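Local coordinates for D-3-phosphoglycerate dehydrogenase (Sulfolobus tokodaii, PDB 2EKL) that probably catalyses the NAD-dependent oxidation of D-3-phosphoglycerate, the first step of serine biosynthesis, as a D-isomer specific 2-hydroxyacid dehydrogenase, at the interface of chains A and B. Residues are numbered along the deposited sequence; one frame, centred on the assembly and turned at random. Chains: chain A/B, D-3-phosphoglycerate dehydrogenase.

The interface of chains A and B. Residues chain A 118, 138-141, 164; chain B 107, 288.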
loop_
_atom_site.group_PDB
_atom_site.type_symbol
_atom_site.label_atom_id
_atom_site.label_comp_id
_atom_site.label_asym_id
_atom_site.label_seq_id
_atom_site.Cartn_x
_atom_site.Cartn_y
_atom_site.Cartn_z
ATOM N N ARG A 118 -5.651 -7.027 1.116
ATOM C CA ARG A 118 -6.899 -6.613 0.491
ATOM C C ARG A 118 -7.145 -7.084 -0.935
ATOM O O ARG A 118 -8.100 -6.636 -1.572
ATOM C CB ARG A 118 -6.987 -5.086 0.556
ATOM C CG ARG A 118 -6.952 -4.570 1.987
ATOM C CD ARG A 118 -8.244 -4.936 2.711
ATOM N NE ARG A 118 -9.339 -4.043 2.330
ATOM C CZ ARG A 118 -9.524 -2.828 2.841
ATOM N NH1 ARG A 118 -8.689 -2.355 3.763
ATOM N NH2 ARG A 118 -10.546 -2.086 2.432
ATOM N N LEU A 138 -8.658 -8.573 4.440
ATOM C CA LEU A 138 -8.438 -8.503 5.882
ATOM C C LEU A 138 -7.987 -7.124 6.353
ATOM O O LEU A 138 -7.210 -6.450 5.675
ATOM C CB LEU A 138 -7.378 -9.529 6.291
ATOM C CG LEU A 138 -7.691 -11.005 6.020
ATOM C CD1 LEU A 138 -6.493 -11.861 6.404
ATOM C CD2 LEU A 138 -8.921 -11.420 6.815
ATOM N N GLU A 139 -8.468 -6.724 7.526
ATOM C CA GLU A 139 -8.099 -5.442 8.127
ATOM C C GLU A 139 -6.788 -5.645 8.902
ATOM O O GLU A 139 -6.515 -6.742 9.403
ATOM C CB GLU A 139 -9.220 -4.971 9.060
ATOM C CG GLU A 139 -8.992 -3.612 9.696
ATOM C CD GLU A 139 -10.211 -3.133 10.455
ATOM O OE1 GLU A 139 -11.096 -2.513 9.823
ATOM O OE2 GLU A 139 -10.294 -3.391 11.680
ATOM N N LEU A 140 -5.979 -4.595 9.012
ATOM C CA LEU A 140 -4.686 -4.712 9.678
ATOM C C LEU A 140 -4.594 -4.129 11.079
ATOM O O LEU A 140 -3.838 -4.638 11.914
ATOM C CB LEU A 140 -3.602 -4.086 8.793
ATOM C CG LEU A 140 -3.440 -4.795 7.445
ATOM C CD1 LEU A 140 -2.623 -3.935 6.481
ATOM C CD2 LEU A 140 -2.776 -6.145 7.665
ATOM N N ALA A 141 -5.349 -3.068 11.331
ATOM C CA ALA A 141 -5.338 -2.413 12.633
ATOM C C ALA A 141 -5.632 -3.411 13.745
ATOM O O ALA A 141 -6.483 -4.288 13.592
ATOM C CB ALA A 141 -6.369 -1.286 12.654
ATOM N N MET A 164 -0.163 2.450 12.118
ATOM C CA MET A 164 -1.354 1.859 11.521
ATOM C C MET A 164 -2.151 1.110 12.591
ATOM O O MET A 164 -3.138 0.442 12.292
ATOM C CB MET A 164 -0.959 0.895 10.394
ATOM C CG MET A 164 -0.303 1.586 9.200
ATOM S SD MET A 164 0.264 0.402 7.944
ATOM C CE MET A 164 -1.282 -0.323 7.425
ATOM N N GLU B 107 -6.567 2.009 5.564
ATOM C CA GLU B 107 -5.556 1.122 5.025
ATOM C C GLU B 107 -5.587 1.073 3.503
ATOM O O GLU B 107 -4.538 1.110 2.859
ATOM C CB GLU B 107 -5.723 -0.274 5.639
ATOM C CG GLU B 107 -5.257 -0.317 7.099
ATOM C CD GLU B 107 -5.932 -1.400 7.923
ATOM O OE1 GLU B 107 -6.377 -2.415 7.347
ATOM O OE2 GLU B 107 -6.000 -1.238 9.160
ATOM N N THR B 288 -13.678 -5.828 4.348
ATOM C CA THR B 288 -12.767 -6.695 5.087
ATOM C C THR B 288 -13.656 -7.509 6.016
ATOM O O THR B 288 -14.761 -7.084 6.357
ATOM C CB THR B 288 -11.737 -5.922 5.941
ATOM O OG1 THR B 288 -12.416 -5.110 6.907
ATOM C CG2 THR B 288 -10.851 -5.056 5.058
HETATM O O HOH W 1 -4.682 0.975 10.130
HETATM O O HOH W 2 -6.442 -3.741 5.093
#
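The guanidinium of A:Arg118 takes the methyl of B:Thr288 on one face, CG2 lying 3.2 Å above the plane and shifted toward the rim, while water 2 sits at its edge, in the plane. The carboxylate of B:Glu107, its plane standing steeply to that guanidinium, meets two successive backbone N-H groups of the loop at 138-141. A:Leu140 N gives a hydrogen bond to B:Glu107 OE1 (2.8 Å). A:Ala141 N gives one to B:Glu107 OE2 (2.9 Å). Both donors come from the syn side but stand about 33° out of the carboxylate plane, and the bond from A:Leu140 is the straighter, 155° at the hydrogen. Gripped at both oxygens, the carboxylate is probably restrained from turning. B:Glu107, on helix 102-118, reaches the loop because its chain runs extended beyond CG. On the way its CG passes A:Met164 CE, and A:Leu140 CB packs against the carboxylate carbon B:Glu107 CD at 3.7 Å. Water 1 joins OE2 to the carbonyl oxygen of A:Met164; water 2 joins OE1 to the carbonyl oxygen of A:Leu138 and to A:Arg118 NH1. This bridge couples the two charged groups, whose charged atoms do not touch, A:Arg118 NH1 and B:Glu107 OE1 being 4.3 Å apart, and the positive charge may still steady the carboxylate. A glutamine in place of B:Glu107 would probably leave one of the two loop N-H groups facing an amide NH2 instead of an acceptor, and the nearby arginine without its opposing charge. The interface is two-fold symmetric, so the same clasp recurs with the chains exchanged, consistent with a dimer of this dehydrogenase family. The methyl of B:Thr288 points at the arginine because CG2 lies anti to the carbonyl carbon, with OG1 at chi1 60° directed toward A:Glu139; B:Thr288 CG2 comes within 3.3 Å of A:Arg118 NE.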